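Local structure of unsaturated glucuronyl hydrolase (Streptococcus agalactiae, 2ZZR) at residues 38-43 and 87-92; 67-72 and 374-379. The protein hydrolyses unsaturated hyaluronan, chondroitin and heparin disaccharides, releasing the 4,5-unsaturated uronic acid at their non-reducing end. One frame throughout, in Å; residues are numbered along the deposited sequence.

Interaction 1: 38-43 and 87-92; sequences QLYINI and KKLKNI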
loop_
_atom_site.group_PDB
_atom_site.type_symbol
_atom_site.label_atom_id
_atom_site.label_comp_id
_atom_site.label_asym_id
_atom_site.label_seq_id
_atom_site.Cartn_x
_atom_site.Cartn_y
_atom_site.Cartn_z
ATOM N N GLN A 38 3.652 -3.815 21.123
ATOM C CA GLN A 38 2.294 -4.189 20.718
ATOM C C GLN A 38 2.275 -5.472 19.884
ATOM O O GLN A 38 1.402 -6.316 20.068
ATOM C CB GLN A 38 1.600 -3.043 19.967
ATOM C CG GLN A 38 0.086 -3.256 19.768
ATOM C CD GLN A 38 -0.646 -3.474 21.087
ATOM O OE1 GLN A 38 -0.720 -2.571 21.922
ATOM N NE2 GLN A 38 -1.190 -4.677 21.276
ATOM N N LEU A 39 3.243 -5.626 18.980
ATOM C CA LEU A 39 3.321 -6.827 18.146
ATOM C C LEU A 39 3.538 -8.095 18.968
ATOM O O LEU A 39 2.925 -9.125 18.692
ATOM C CB LEU A 39 4.408 -6.703 17.068
ATOM C CG LEU A 39 4.148 -5.746 15.893
ATOM C CD1 LEU A 39 5.280 -5.865 14.882
ATOM C CD2 LEU A 39 2.802 -6.022 15.212
ATOM N N TYR A 40 4.397 -8.012 19.983
ATOM C CA TYR A 40 4.648 -9.168 20.849
ATOM C C TYR A 40 3.410 -9.579 21.643
ATOM O O TYR A 40 3.115 -10.773 21.763
ATOM C CB TYR A 40 5.839 -8.910 21.775
ATOM C CG TYR A 40 7.170 -9.200 21.119
ATOM C CD1 TYR A 40 7.971 -8.164 20.643
ATOM C CD2 TYR A 40 7.621 -10.511 20.961
ATOM C CE1 TYR A 40 9.194 -8.422 20.037
ATOM C CE2 TYR A 40 8.842 -10.779 20.355
ATOM C CZ TYR A 40 9.622 -9.728 19.894
ATOM O OH TYR A 40 10.836 -9.981 19.300
ATOM N N ILE A 41 2.692 -8.585 22.158
ATOM C CA ILE A 41 1.399 -8.779 22.827
ATOM C C ILE A 41 0.383 -9.428 21.874
ATOM O O ILE A 41 -0.375 -10.317 22.272
ATOM C CB ILE A 41 0.872 -7.438 23.408
ATOM C CG1 ILE A 41 1.715 -7.019 24.622
ATOM C CG2 ILE A 41 -0.616 -7.521 23.786
ATOM C CD1 ILE A 41 1.453 -5.615 25.116
ATOM N N ASN A 42 0.394 -9.005 20.610
ATOM C CA ASN A 42 -0.525 -9.557 19.609
ATOM C C ASN A 42 -0.177 -10.939 19.058
ATOM O O ASN A 42 -1.071 -11.675 18.651
ATOM C CB ASN A 42 -0.762 -8.553 18.475
ATOM C CG ASN A 42 -1.623 -7.379 18.911
ATOM O OD1 ASN A 42 -2.163 -7.363 20.021
ATOM N ND2 ASN A 42 -1.767 -6.392 18.032
ATOM N N ILE A 43 1.108 -11.300 19.038
ATOM C CA ILE A 43 1.505 -12.654 18.631
ATOM C C ILE A 43 0.800 -13.696 19.517
ATOM O O ILE A 43 0.347 -14.744 19.042
ATOM C CB ILE A 43 3.050 -12.841 18.652
ATOM C CG1 ILE A 43 3.688 -12.079 17.484
ATOM C CG2 ILE A 43 3.437 -14.329 18.575
ATOM C CD1 ILE A 43 5.213 -12.125 17.458
ATOM N N LYS A 87 14.453 -14.921 16.743
ATOM C CA LYS A 87 14.034 -16.188 16.144
ATOM C C LYS A 87 12.544 -16.495 16.374
ATOM O O LYS A 87 11.911 -17.140 15.539
ATOM C CB LYS A 87 14.900 -17.332 16.687
ATOM C CG LYS A 87 15.280 -18.390 15.651
ATOM C CD LYS A 87 14.273 -19.539 15.582
ATOM C CE LYS A 87 14.570 -20.643 16.598
ATOM N NZ LYS A 87 15.696 -21.529 16.163
ATOM N N LYS A 88 11.998 -16.025 17.498
ATOM C CA LYS A 88 10.582 -16.213 17.826
ATOM C C LYS A 88 9.666 -15.595 16.759
ATOM O O LYS A 88 8.627 -16.167 16.409
ATOM C CB LYS A 88 10.259 -15.609 19.195
ATOM C CG LYS A 88 8.832 -15.881 19.680
ATOM C CD LYS A 88 8.309 -14.776 20.591
ATOM C CE LYS A 88 8.823 -14.921 22.016
ATOM N NZ LYS A 88 8.674 -13.647 22.777
ATOM N N LEU A 89 10.061 -14.428 16.257
ATOM C CA LEU A 89 9.308 -13.747 15.201
ATOM C C LEU A 89 9.356 -14.527 13.894
ATOM O O LEU A 89 8.332 -14.700 13.231
ATOM C CB LEU A 89 9.830 -12.321 14.998
ATOM C CG LEU A 89 9.619 -11.360 16.168
ATOM C CD1 LEU A 89 10.383 -10.077 15.932
ATOM C CD2 LEU A 89 8.145 -11.065 16.406
ATOM N N LYS A 90 10.546 -14.996 13.531
ATOM C CA LYS A 90 10.728 -15.822 12.347
ATOM C C LYS A 90 9.894 -17.098 12.436
ATOM O O LYS A 90 9.273 -17.512 11.454
ATOM C CB LYS A 90 12.208 -16.166 12.152
ATOM C CG LYS A 90 12.472 -17.151 11.036
ATOM C CD LYS A 90 13.940 -17.511 10.954
ATOM C CE LYS A 90 14.186 -18.535 9.860
ATOM N NZ LYS A 90 15.641 -18.669 9.567
ATOM N N ASN A 91 9.882 -17.716 13.615
ATOM C CA ASN A 91 9.096 -18.924 13.827
ATOM C C ASN A 91 7.623 -18.741 13.486
ATOM O O ASN A 91 7.055 -19.545 12.743
ATOM C CB ASN A 91 9.254 -19.434 15.261
ATOM C CG ASN A 91 10.579 -20.131 15.486
ATOM O OD1 ASN A 91 11.278 -20.495 14.535
ATOM N ND2 ASN A 91 10.929 -20.332 16.753
ATOM N N ILE A 92 7.012 -17.683 14.012
ATOM C CA ILE A 92 5.587 -17.448 13.757
ATOM C C ILE A 92 5.344 -16.973 12.320
ATOM O O ILE A 92 4.412 -17.438 11.665
ATOM C CB ILE A 92 4.910 -16.530 14.823
ATOM C CG1 ILE A 92 3.396 -16.408 14.572
ATOM C CG2 ILE A 92 5.579 -15.157 14.909
ATOM C CD1 ILE A 92 2.640 -17.755 14.561
#
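Leu-89 fills the gap between Tyr-40 and Ile-43, where helix 25-46 meets helix 87-105 in the alpha/alpha barrel of this family 88 glycoside hydrolase. The local axes come no nearer than 11.9 Å and their directions differ by 49°, and the gap is bridged by side chains alone.

The apolar part is carried by branch tips. The Ile-43 and Leu-89 side chains cross at about a right angle; with Ile-43 CG1 anti to the carbonyl carbon (chi1 -72°), its CD1 reaches Leu-89 CD2 at 3.3 Å, closer than usual van der Waals contact. The same CD1 has Ile-92 CG2 4.0 Å away, the two isoleucines sliding past each other in opposite directions. Leu-89 also spreads both methyls toward the phenol end of Tyr-40, CD1 lying 3.4 Å from OH and CD2 4.0 Å from CZ.

The polar contacts involve the ends of Tyr-40 and Lys-88. Tyr-40 OH hydrogen-bonds Asp-86 and Asn-84, just ahead of 87-92, which ties the far end of the ring to the turn joining helices 70-84 and 87-105. The exposed Lys-88 chain bends at chi3 (-80°), and its NZ approaches the tyrosine ring obliquely, 3.8 Å from both CD2 and CE2.

Interaction 2: 67-72 and 374-379; sequences EWTNGF and GNIWGD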
loop_
_atom_site.group_PDB
_atom_site.type_symbol
_atom_site.label_atom_id
_atom_site.label_comp_id
_atom_site.label_asym_id
_atom_site.label_seq_id
_atom_site.Cartn_x
_atom_site.Cartn_y
_atom_site.Cartn_z
ATOM N N GLU A 67 -8.913 -13.587 3.989
ATOM C CA GLU A 67 -9.152 -12.195 3.587
ATOM C C GLU A 67 -8.096 -11.689 2.599
ATOM O O GLU A 67 -7.243 -12.456 2.158
ATOM C CB GLU A 67 -9.247 -11.274 4.811
ATOM C CG GLU A 67 -10.688 -10.936 5.244
ATOM C CD GLU A 67 -11.408 -9.992 4.297
ATOM O OE1 GLU A 67 -10.879 -9.706 3.204
ATOM O OE2 GLU A 67 -12.524 -9.543 4.650
ATOM N N TRP A 68 -8.174 -10.409 2.234
ATOM C CA TRP A 68 -7.167 -9.793 1.361
ATOM C C TRP A 68 -6.021 -9.187 2.171
ATOM O O TRP A 68 -5.034 -8.716 1.600
ATOM C CB TRP A 68 -7.792 -8.716 0.452
ATOM C CG TRP A 68 -8.248 -7.449 1.147
ATOM C CD1 TRP A 68 -9.458 -7.236 1.751
ATOM C CD2 TRP A 68 -7.511 -6.224 1.287
ATOM N NE1 TRP A 68 -9.517 -5.962 2.261
ATOM C CE2 TRP A 68 -8.337 -5.317 1.992
ATOM C CE3 TRP A 68 -6.230 -5.807 0.888
ATOM C CZ2 TRP A 68 -7.923 -4.016 2.319
ATOM C CZ3 TRP A 68 -5.817 -4.508 1.207
ATOM C CH2 TRP A 68 -6.666 -3.628 1.915
ATOM N N THR A 69 -6.160 -9.237 3.495
ATOM C CA THR A 69 -5.342 -8.450 4.422
ATOM C C THR A 69 -4.363 -9.277 5.265
ATOM O O THR A 69 -3.562 -8.708 6.014
ATOM C CB THR A 69 -6.237 -7.687 5.407
ATOM O OG1 THR A 69 -7.220 -8.581 5.955
ATOM C CG2 THR A 69 -6.942 -6.528 4.719
ATOM N N ASN A 70 -4.435 -10.602 5.161
ATOM C CA ASN A 70 -3.647 -11.477 6.050
ATOM C C ASN A 70 -2.135 -11.271 5.964
ATOM O O ASN A 70 -1.438 -11.375 6.977
ATOM C CB ASN A 70 -3.968 -12.945 5.806
ATOM C CG ASN A 70 -5.419 -13.261 6.063
ATOM O OD1 ASN A 70 -5.792 -13.694 7.161
ATOM N ND2 ASN A 70 -6.251 -13.026 5.064
ATOM N N GLY A 71 -1.651 -10.974 4.763
ATOM C CA GLY A 71 -0.219 -10.757 4.508
ATOM C C GLY A 71 0.383 -9.580 5.255
ATOM O O GLY A 71 1.585 -9.584 5.539
ATOM N N PHE A 72 -0.440 -8.576 5.571
ATOM C CA PHE A 72 0.019 -7.391 6.301
ATOM C C PHE A 72 0.431 -7.725 7.731
ATOM O O PHE A 72 1.368 -7.129 8.261
ATOM C CB PHE A 72 -1.034 -6.276 6.293
ATOM C CG PHE A 72 -1.307 -5.713 4.926
ATOM C CD1 PHE A 72 -0.300 -5.060 4.210
ATOM C CD2 PHE A 72 -2.572 -5.832 4.352
ATOM C CE1 PHE A 72 -0.548 -4.534 2.940
ATOM C CE2 PHE A 72 -2.828 -5.313 3.081
ATOM C CZ PHE A 72 -1.816 -4.664 2.376
ATOM N N GLY A 374 -8.206 1.277 13.848
ATOM C CA GLY A 374 -6.949 0.781 13.315
ATOM C C GLY A 374 -7.229 -0.208 12.196
ATOM O O GLY A 374 -8.292 -0.845 12.158
ATOM N N ASN A 375 -6.293 -0.326 11.265
ATOM C CA ASN A 375 -6.383 -1.368 10.249
ATOM C C ASN A 375 -5.005 -1.949 9.959
ATOM O O ASN A 375 -3.978 -1.314 10.241
ATOM C CB ASN A 375 -7.137 -0.907 8.986
ATOM C CG ASN A 375 -6.544 0.348 8.352
ATOM O OD1 ASN A 375 -7.231 1.357 8.161
ATOM N ND2 ASN A 375 -5.274 0.281 8.005
ATOM N N ILE A 376 -4.986 -3.166 9.433
ATOM C CA ILE A 376 -3.738 -3.925 9.384
ATOM C C ILE A 376 -2.768 -3.435 8.302
ATOM O O ILE A 376 -1.550 -3.522 8.481
ATOM C CB ILE A 376 -3.985 -5.458 9.333
ATOM C CG1 ILE A 376 -2.697 -6.249 9.626
ATOM C CG2 ILE A 376 -4.650 -5.880 8.009
ATOM C CD1 ILE A 376 -2.059 -5.916 10.991
ATOM N N TRP A 377 -3.296 -2.907 7.197
ATOM C CA TRP A 377 -2.406 -2.324 6.174
ATOM C C TRP A 377 -1.805 -0.993 6.650
ATOM O O TRP A 377 -0.644 -0.693 6.369
ATOM C CB TRP A 377 -3.108 -2.179 4.809
ATOM C CG TRP A 377 -4.332 -1.330 4.862
ATOM C CD1 TRP A 377 -4.422 0.006 4.590
ATOM C CD2 TRP A 377 -5.651 -1.759 5.219
ATOM N NE1 TRP A 377 -5.723 0.438 4.760
ATOM C CE2 TRP A 377 -6.496 -0.628 5.142
ATOM C CE3 TRP A 377 -6.201 -2.993 5.598
ATOM C CZ2 TRP A 377 -7.863 -0.692 5.430
ATOM C CZ3 TRP A 377 -7.561 -3.055 5.887
ATOM C CH2 TRP A 377 -8.370 -1.909 5.807
ATOM N N GLY A 378 -2.591 -0.209 7.385
ATOM C CA GLY A 378 -2.092 1.019 8.006
ATOM C C GLY A 378 -0.991 0.710 9.004
ATOM O O GLY A 378 0.037 1.388 9.030
ATOM N N ASP A 379 -1.196 -0.329 9.812
ATOM C CA ASP A 379 -0.158 -0.799 10.737
ATOM C C ASP A 379 1.096 -1.202 9.976
ATOM O O ASP A 379 2.210 -0.802 10.340
ATOM C CB ASP A 379 -0.651 -2.005 11.534
ATOM C CG ASP A 379 -1.641 -1.633 12.622
ATOM O OD1 ASP A 379 -2.000 -0.441 12.754
ATOM O OD2 ASP A 379 -2.058 -2.556 13.355
#
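Trp-377 packs against Phe-72, Thr-69 and Trp-68, Phe-72 at its CB, the other two along its six-membered ring. Its CB sits over the centre of the Phe-72 ring, 3.6 Å from the centroid and 11° off the normal, a CH-pi contact. From there CG is placed between the backbone N and the carbonyl carbon (chi1 59°). The six-membered ring then lies against Trp-68 and Thr-69. CD2, at the ring fusion, meets Trp-68 CH2 at 3.9 Å. Next along the six-membered ring, CE3 lies 3.7 Å from Thr-69 CG2, and CZ3 is 3.7 Å from Trp-68 CZ2. The two six-membered rings are inclined by 34°, with Trp-68 CH2 over one Trp-377 face, offset toward its rim. Thr-69 CG2 lies at the same time over the centre of the Trp-68 ring, so that the methyl touches both indoles. On the pyrrole side, Trp-377 NE1 makes a weak hydrogen bond to Ser-305 OG.

Ile-376 extends the packing, its CG2 3.5 Å from Thr-69 CB and its CG1 3.7 Å from Phe-72 CB. The two indoles border the active site: the Trp-377 side chain comes within about 3 Å of that of Arg-246, which probably binds substrate, and the Trp-68 side chain within about 4 Å of that of Asp-114, the likely nucleophile. Tyr-363 joins the pair, accepting the Trp-68 NE1 hydrogen bond and meeting Trp-377 edge-to-face. Buried where helices 70-84 and 376-390 begin, the contact has Phe-117 of helix 115-130 against Phe-72 and Trp-68, while strand 50-56 touches Thr-69 and Ile-376 through its prolines.

The segments alternate along the chain, in the order 38-43, 67-72, 87-92 and 374-379, so the two interactions interlock in sequence. Their centres are 16 Å apart and their nearest atoms about 6 Å, without touching. Helix 70-84 connects them: its first turn takes part in interaction 2, and farther along it Leu-77 and Ala-80 pack on Ile-92 and Leu-89 of interaction 1, before the chain turns into helix 87-105. Interaction 1 lies about 22 Å from the centre of the chain and away from the annotated sites, joining helices at the periphery. Interaction 2, about 10 Å from that centre, brings chain-distant helix starts together beside the catalytic pocket.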